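Local coordinates for protein aldo-keto reductase AKR2E4 (Bombyx mori, PDB 3WCZ) that reduces 3-dehydroecdysone with NADPH, though not NADH, as cosubstrate and may take part in regulating molting in the silkworm, at residues 236-247 and 271-281. Numbering follows the deposited sequence.
Sequences KYRKSVGQILLR and DLFDFQLTFEE
On the outside of this aldo-keto reductase TIM barrel, the connection between helices 263-270 and 279-286 is laid over the end of helix 228-237, the turn after it and the first turns of helix 241-251, and F275 and Y237 meet at its middle. The F275 ring is sandwiched by two CH-pi contacts: K239 CG lies over one face, 3.9 Å from the centroid, and R247 CG, anti to the backbone N (chi1 -179°), over the opposite one. Its CD2 rim stands 3.5 Å from Y237 CG, above the tyrosine ring, the two planes inclined at 43°; I244 CD1 and L277 CD2 fill in beside the pair. K236 CG covers the other face of Y237. Beyond that ring, Y237 OH donates 2.6 Å to the syn lone pair of E281 OE1, an oxygen that T278 N also reaches from above the carboxylate plane within a capping box. E281 OE2 takes a salt bridge from K236 NZ (2.7 Å), so both carboxylate oxygens are held. A phenylalanine in place of Y237 would keep the ring but would probably leave E281 OE1 without its hydroxyl partner and the carboxylate less firmly fixed. With its chain bent at chi2 (-79°), K239 passes along F275 and brings NZ to D274 OD1 (2.8 Å) and to D271 O, completing a salt-bridge network with a longer link to D271 OD1. Past F275 the R247 chain bends so that NH1 donates 2.9 Å to L272 O, nearly in the guanidinium plane, while NH2 pairs with D251. L272 CD1 packs on L246 CB; the L246 side chain is about 6 Å from the bound NADP. L272 also touches I250 of helix 241-251, and L277 touches V282 and I285 of helix 279-286.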
ATOM      1  N   LYS A 236      15.124 -10.014  21.194  1.00 10.44           N
ATOM      2  CA  LYS A 236      16.008 -10.976  20.549  1.00 11.10           C
ATOM      3  C   LYS A 236      16.874 -10.343  19.454  1.00 12.36           C
ATOM      4  O   LYS A 236      18.074 -10.647  19.323  1.00 11.89           O
ATOM      5  CB  LYS A 236      15.214 -12.161  19.976  1.00 11.06           C
ATOM      6  CG  LYS A 236      16.023 -13.078  19.110  1.00 10.37           C
ATOM      7  CD  LYS A 236      15.249 -14.291  18.682  1.00 11.07           C
ATOM      8  CE  LYS A 236      16.070 -15.156  17.759  1.00 11.30           C
ATOM      9  NZ  LYS A 236      15.310 -16.298  17.172  1.00 13.59           N
ATOM     10  N   TYR A 237      16.244  -9.492  18.631  1.00 10.50           N
ATOM     11  CA  TYR A 237      16.902  -8.943  17.463  1.00 10.46           C
ATOM     12  C   TYR A 237      17.419  -7.523  17.656  1.00 10.76           C
ATOM     13  O   TYR A 237      18.009  -6.945  16.745  1.00 12.41           O
ATOM     14  CB  TYR A 237      15.949  -9.007  16.264  1.00  9.91           C
ATOM     15  CG  TYR A 237      15.649 -10.422  15.865  1.00  9.43           C
ATOM     16  CD1 TYR A 237      16.636 -11.233  15.314  1.00  9.45           C
ATOM     17  CD2 TYR A 237      14.391 -10.963  16.042  1.00  9.38           C
ATOM     18  CE1 TYR A 237      16.362 -12.554  14.940  1.00 10.06           C
ATOM     19  CE2 TYR A 237      14.111 -12.284  15.674  1.00  9.55           C
ATOM     20  CZ  TYR A 237      15.104 -13.059  15.111  1.00  8.63           C
ATOM     21  OH  TYR A 237      14.834 -14.353  14.791  1.00  9.56           O
ATOM     22  N   ARG A 238      17.194  -6.952  18.844  1.00 10.05           N
ATOM     23  CA  ARG A 238      17.585  -5.564  19.128  1.00 11.66           C
ATOM     24  C   ARG A 238      16.901  -4.592  18.174  1.00 12.18           C
ATOM     25  O   ARG A 238      17.516  -3.688  17.611  1.00 13.44           O
ATOM     26  CB  ARG A 238      19.101  -5.393  19.089  1.00 13.59           C
ATOM     27  CG  ARG A 238      19.802  -6.253  20.106  1.00 18.75           C
ATOM     28  CD  ARG A 238      21.316  -6.152  19.995  1.00 23.92           C
ATOM     29  NE  ARG A 238      21.794  -6.712  18.734  1.00 26.99           N
ATOM     30  CZ  ARG A 238      22.959  -6.399  18.177  1.00 32.14           C
ATOM     31  NH1 ARG A 238      23.767  -5.524  18.772  1.00 39.48           N
ATOM     32  NH2 ARG A 238      23.313  -6.959  17.028  1.00 44.33           N
ATOM     33  N   LYS A 239      15.601  -4.798  18.018  1.00 10.69           N
ATOM     34  CA  LYS A 239      14.777  -4.022  17.115  1.00 10.07           C
ATOM     35  C   LYS A 239      13.562  -3.573  17.893  1.00  9.45           C
ATOM     36  O   LYS A 239      13.339  -4.006  19.044  1.00 13.17           O
ATOM     37  CB  LYS A 239      14.388  -4.878  15.903  1.00 11.35           C
ATOM     38  CG  LYS A 239      15.545  -5.221  15.010  1.00 11.80           C
ATOM     39  CD  LYS A 239      15.870  -4.043  14.118  1.00 20.81           C
ATOM     40  CE  LYS A 239      17.109  -4.279  13.332  1.00 21.33           C
ATOM     41  NZ  LYS A 239      17.326  -3.123  12.433  1.00 14.03           N
ATOM     42  N   SER A 240      12.794  -2.643  17.341  1.00  9.90           N
ATOM     43  CA  SER A 240      11.572  -2.229  17.978  1.00 10.48           C
ATOM     44  C   SER A 240      10.435  -3.176  17.612  1.00 10.39           C
ATOM     45  O   SER A 240      10.548  -3.922  16.648  1.00  9.46           O
ATOM     46  CB  SER A 240      11.198  -0.820  17.565  1.00 10.11           C
ATOM     47  OG  SER A 240      10.799  -0.831  16.197  1.00 11.56           O
ATOM     48  N   VAL A 241       9.330  -3.136  18.337  1.00  9.46           N
ATOM     49  CA  VAL A 241       8.164  -3.948  18.012  1.00  9.63           C
ATOM     50  C   VAL A 241       7.656  -3.569  16.621  1.00 10.11           C
ATOM     51  O   VAL A 241       7.258  -4.440  15.851  1.00  9.33           O
ATOM     52  CB  VAL A 241       7.031  -3.820  19.082  1.00 10.13           C
ATOM     53  CG1 VAL A 241       5.693  -4.377  18.565  1.00 12.26           C
ATOM     54  CG2 VAL A 241       7.447  -4.535  20.356  1.00 11.35           C
ATOM     55  N   GLY A 242       7.693  -2.287  16.276  1.00  9.43           N
ATOM     56  CA  GLY A 242       7.274  -1.874  14.946  1.00  9.24           C
ATOM     57  C   GLY A 242       8.127  -2.554  13.887  1.00  8.29           C
ATOM     58  O   GLY A 242       7.629  -2.985  12.837  1.00  8.92           O
ATOM     59  N   GLN A 243       9.441  -2.617  14.099  1.00  8.28           N
ATOM     60  CA  GLN A 243      10.321  -3.254  13.136  1.00  8.32           C
ATOM     61  C   GLN A 243      10.048  -4.753  13.023  1.00  8.45           C
ATOM     62  O   GLN A 243      10.164  -5.324  11.936  1.00  8.45           O
ATOM     63  CB  GLN A 243      11.784  -2.955  13.456  1.00 10.40           C
ATOM     64  CG  GLN A 243      12.126  -1.500  13.265  1.00 10.17           C
ATOM     65  CD  GLN A 243      13.463  -1.093  13.867  1.00 11.00           C
ATOM     66  OE1 GLN A 243      13.825  -1.517  14.979  1.00 10.85           O
ATOM     67  NE2 GLN A 243      14.215  -0.298  13.141  1.00 12.23           N
ATOM     68  N   ILE A 244       9.719  -5.401  14.146  1.00  7.52           N
ATOM     69  CA  ILE A 244       9.341  -6.804  14.102  1.00  7.88           C
ATOM     70  C   ILE A 244       8.100  -7.012  13.230  1.00  8.86           C
ATOM     71  O   ILE A 244       8.061  -7.924  12.397  1.00  8.34           O
ATOM     72  CB  ILE A 244       9.082  -7.353  15.545  1.00  7.98           C
ATOM     73  CG1 ILE A 244      10.333  -7.287  16.424  1.00  8.81           C
ATOM     74  CG2 ILE A 244       8.527  -8.775  15.496  1.00  8.72           C
ATOM     75  CD1 ILE A 244      11.514  -8.035  15.883  1.00  9.00           C
ATOM     76  N   LEU A 245       7.098  -6.165  13.426  1.00  7.90           N
ATOM     77  CA  LEU A 245       5.864  -6.282  12.653  1.00  8.10           C
ATOM     78  C   LEU A 245       6.081  -6.090  11.165  1.00  8.04           C
ATOM     79  O   LEU A 245       5.489  -6.811  10.358  1.00  8.15           O
ATOM     80  CB  LEU A 245       4.853  -5.263  13.151  1.00  9.44           C
ATOM     81  CG  LEU A 245       4.347  -5.495  14.588  1.00 10.56           C
ATOM     82  CD1 LEU A 245       3.511  -4.340  15.075  1.00 15.14           C
ATOM     83  CD2 LEU A 245       3.532  -6.788  14.699  1.00 15.13           C
ATOM     84  N   LEU A 246       6.942  -5.140  10.815  1.00  7.19           N
ATOM     85  CA  LEU A 246       7.232  -4.902   9.405  1.00  7.27           C
ATOM     86  C   LEU A 246       8.105  -6.033   8.829  1.00  8.58           C
ATOM     87  O   LEU A 246       7.884  -6.478   7.683  1.00  7.95           O
ATOM     88  CB  LEU A 246       7.893  -3.546   9.235  1.00  7.66           C
ATOM     89  CG  LEU A 246       7.038  -2.365   9.655  1.00  7.87           C
ATOM     90  CD1 LEU A 246       7.826  -1.085   9.589  1.00  8.97           C
ATOM     91  CD2 LEU A 246       5.786  -2.231   8.788  1.00 11.69           C
ATOM     92  N   ARG A 247       9.081  -6.525   9.588  1.00  7.59           N
ATOM     93  CA  ARG A 247       9.934  -7.603   9.102  1.00  7.42           C
ATOM     94  C   ARG A 247       9.106  -8.876   8.902  1.00  8.13           C
ATOM     95  O   ARG A 247       9.352  -9.638   7.956  1.00  8.43           O
ATOM     96  CB  ARG A 247      11.094  -7.859  10.066  1.00  7.70           C
ATOM     97  CG  ARG A 247      12.054  -8.982   9.592  1.00  7.55           C
ATOM     98  CD  ARG A 247      12.878  -8.619   8.369  1.00  8.04           C
ATOM     99  NE  ARG A 247      13.097  -9.804   7.548  1.00  8.09           N
ATOM    100  CZ  ARG A 247      13.854  -9.832   6.452  1.00  8.25           C
ATOM    101  NH1 ARG A 247      14.538  -8.776   6.071  1.00  8.42           N
ATOM    102  NH2 ARG A 247      13.950 -10.957   5.747  1.00  9.88           N
ATOM    103  N   ASP A 271      14.498   0.190   8.401  1.00 10.63           N
ATOM    104  CA  ASP A 271      15.707  -0.490   8.885  1.00 11.62           C
ATOM    105  C   ASP A 271      15.402  -1.961   9.212  1.00 10.95           C
ATOM    106  O   ASP A 271      15.432  -2.365  10.372  1.00 10.20           O
ATOM    107  CB  ASP A 271      16.287   0.267  10.089  1.00 14.30           C
ATOM    108  CG  ASP A 271      17.677  -0.196  10.480  1.00 13.29           C
ATOM    109  OD1 ASP A 271      18.299  -0.983   9.738  1.00 15.30           O
ATOM    110  OD2 ASP A 271      18.136   0.251  11.556  1.00 20.05           O
ATOM    111  N   LEU A 272      15.129  -2.745   8.177  1.00  9.06           N
ATOM    112  CA  LEU A 272      14.586  -4.096   8.311  1.00  8.73           C
ATOM    113  C   LEU A 272      15.456  -5.169   7.699  1.00  9.21           C
ATOM    114  O   LEU A 272      15.025  -6.308   7.611  1.00 10.09           O
ATOM    115  CB  LEU A 272      13.190  -4.142   7.621  1.00 11.00           C
ATOM    116  CG  LEU A 272      12.183  -3.054   7.962  1.00 10.96           C
ATOM    117  CD1 LEU A 272      10.933  -3.257   7.116  1.00 10.35           C
ATOM    118  CD2 LEU A 272      11.822  -3.048   9.421  1.00  9.89           C
ATOM    119  N   PHE A 273      16.664  -4.807   7.259  1.00  9.56           N
ATOM    120  CA  PHE A 273      17.432  -5.689   6.375  1.00 10.33           C
ATOM    121  C   PHE A 273      18.737  -6.182   6.973  1.00 10.49           C
ATOM    122  O   PHE A 273      19.566  -6.742   6.262  1.00 11.07           O
ATOM    123  CB  PHE A 273      17.572  -5.026   4.997  1.00 10.65           C
ATOM    124  CG  PHE A 273      16.234  -4.666   4.443  1.00  8.78           C
ATOM    125  CD1 PHE A 273      15.398  -5.661   3.963  1.00  9.91           C
ATOM    126  CD2 PHE A 273      15.744  -3.366   4.524  1.00 10.39           C
ATOM    127  CE1 PHE A 273      14.136  -5.368   3.554  1.00  9.47           C
ATOM    128  CE2 PHE A 273      14.453  -3.070   4.097  1.00  9.66           C
ATOM    129  CZ  PHE A 273      13.666  -4.076   3.614  1.00  9.77           C
ATOM    130  N   ASP A 274      18.848  -6.054   8.287  1.00 10.16           N
ATOM    131  CA  ASP A 274      19.982  -6.595   9.013  1.00 10.78           C
ATOM    132  C   ASP A 274      19.548  -7.721   9.968  1.00 11.43           C
ATOM    133  O   ASP A 274      20.333  -8.155  10.818  1.00 10.82           O
ATOM    134  CB  ASP A 274      20.723  -5.459   9.743  1.00 12.61           C
ATOM    135  CG  ASP A 274      19.886  -4.765  10.792  1.00 17.22           C
ATOM    136  OD1 ASP A 274      18.648  -4.909  10.780  1.00 15.36           O
ATOM    137  OD2 ASP A 274      20.464  -4.015  11.634  1.00 20.84           O
ATOM    138  N   PHE A 275      18.333  -8.231   9.800  1.00  9.93           N
ATOM    139  CA  PHE A 275      17.832  -9.365  10.566  1.00 10.26           C
ATOM    140  C   PHE A 275      16.695  -9.990   9.818  1.00  9.07           C
ATOM    141  O   PHE A 275      16.190  -9.408   8.855  1.00 10.02           O
ATOM    142  CB  PHE A 275      17.378  -8.958  11.988  1.00  9.97           C
ATOM    143  CG  PHE A 275      16.008  -8.332  12.066  1.00  9.14           C
ATOM    144  CD1 PHE A 275      15.756  -7.062  11.537  1.00 10.47           C
ATOM    145  CD2 PHE A 275      14.972  -8.995  12.700  1.00  9.93           C
ATOM    146  CE1 PHE A 275      14.490  -6.487  11.652  1.00  9.32           C
ATOM    147  CE2 PHE A 275      13.751  -8.412  12.841  1.00  9.39           C
ATOM    148  CZ  PHE A 275      13.506  -7.162  12.314  1.00 10.19           C
ATOM    149  N   GLN A 276      16.252 -11.142  10.271  1.00  8.30           N
ATOM    150  CA  GLN A 276      15.072 -11.778   9.737  1.00  9.00           C
ATOM    151  C   GLN A 276      14.452 -12.660  10.784  1.00 10.76           C
ATOM    152  O   GLN A 276      15.113 -13.080  11.748  1.00 10.21           O
ATOM    153  CB  GLN A 276      15.394 -12.647   8.513  1.00 10.45           C
ATOM    154  CG  GLN A 276      16.158 -13.928   8.879  1.00 12.83           C
ATOM    155  CD  GLN A 276      16.929 -14.485   7.716  1.00 15.62           C
ATOM    156  OE1 GLN A 276      18.090 -14.117   7.508  1.00 17.00           O
ATOM    157  NE2 GLN A 276      16.289 -15.335   6.930  1.00 16.67           N
ATOM    158  N   LEU A 277      13.161 -12.901  10.667  1.00  9.77           N
ATOM    159  CA  LEU A 277      12.463 -13.809  11.571  1.00 10.35           C
ATOM    160  C   LEU A 277      12.607 -15.259  11.138  1.00 11.88           C
ATOM    161  O   LEU A 277      12.777 -15.566   9.949  1.00 14.42           O
ATOM    162  CB  LEU A 277      10.995 -13.444  11.643  1.00  9.54           C
ATOM    163  CG  LEU A 277      10.666 -12.022  12.089  1.00  9.08           C
ATOM    164  CD1 LEU A 277       9.185 -11.835  12.292  1.00 11.14           C
ATOM    165  CD2 LEU A 277      11.367 -11.645  13.367  1.00 10.74           C
ATOM    166  N   THR A 278      12.517 -16.169  12.088  1.00 10.40           N
ATOM    167  CA  THR A 278      12.567 -17.580  11.750  1.00  9.78           C
ATOM    168  C   THR A 278      11.185 -18.055  11.319  1.00 11.28           C
ATOM    169  O   THR A 278      10.166 -17.375  11.551  1.00 10.63           O
ATOM    170  CB  THR A 278      12.969 -18.423  12.929  1.00 12.20           C
ATOM    171  OG1 THR A 278      11.965 -18.310  13.930  1.00 12.01           O
ATOM    172  CG2 THR A 278      14.292 -17.995  13.496  1.00 12.07           C
ATOM    173  N   PHE A 279      11.114 -19.242  10.723  1.00 13.25           N
ATOM    174  CA  PHE A 279       9.815 -19.756  10.325  1.00 12.77           C
ATOM    175  C   PHE A 279       8.889 -19.943  11.535  1.00 13.59           C
ATOM    176  O   PHE A 279       7.692 -19.692  11.446  1.00 12.79           O
ATOM    177  CB  PHE A 279       9.960 -21.044   9.474  1.00 16.41           C
ATOM    178  CG  PHE A 279      10.405 -22.255  10.235  1.00 20.13           C
ATOM    179  CD1 PHE A 279       9.464 -23.113  10.805  1.00 23.14           C
ATOM    180  CD2 PHE A 279      11.759 -22.594  10.325  1.00 18.54           C
ATOM    181  CE1 PHE A 279       9.869 -24.255  11.488  1.00 21.60           C
ATOM    182  CE2 PHE A 279      12.163 -23.729  11.013  1.00 19.23           C
ATOM    183  CZ  PHE A 279      11.226 -24.557  11.593  1.00 22.02           C
ATOM    184  N   GLU A 280       9.439 -20.337  12.680  1.00 13.31           N
ATOM    185  CA  GLU A 280       8.609 -20.523  13.858  1.00 12.97           C
ATOM    186  C   GLU A 280       8.060 -19.174  14.371  1.00 11.27           C
ATOM    187  O   GLU A 280       6.942 -19.092  14.874  1.00 12.89           O
ATOM    188  CB  GLU A 280       9.376 -21.235  14.955  1.00 13.05           C
ATOM    189  CG  GLU A 280       9.538 -22.739  14.734  1.00 21.50           C
ATOM    190  CD  GLU A 280       8.202 -23.488  14.789  1.00 44.12           C
ATOM    191  OE1 GLU A 280       7.306 -23.064  15.564  1.00 42.37           O
ATOM    192  OE2 GLU A 280       8.054 -24.498  14.062  1.00 46.28           O
ATOM    193  N   GLU A 281       8.837 -18.111  14.204  1.00 10.12           N
ATOM    194  CA  GLU A 281       8.425 -16.775  14.646  1.00  9.69           C
ATOM    195  C   GLU A 281       7.346 -16.219  13.734  1.00  9.05           C
ATOM    196  O   GLU A 281       6.368 -15.649  14.207  1.00 10.20           O
ATOM    197  CB  GLU A 281       9.629 -15.844  14.735  1.00  8.77           C
ATOM    198  CG  GLU A 281      10.559 -16.253  15.875  1.00  8.63           C
ATOM    199  CD  GLU A 281      11.939 -15.668  15.773  1.00 10.20           C
ATOM    200  OE1 GLU A 281      12.336 -15.079  14.760  1.00  9.62           O
ATOM    201  OE2 GLU A 281      12.657 -15.805  16.795  1.00 11.84           O
TER
HETATM  202  O   HOH W   1      18.360  -1.308  14.397  1.00 28.41           O
HETATM  203  O   HOH W   2      16.510   1.444  13.623  1.00 29.02           O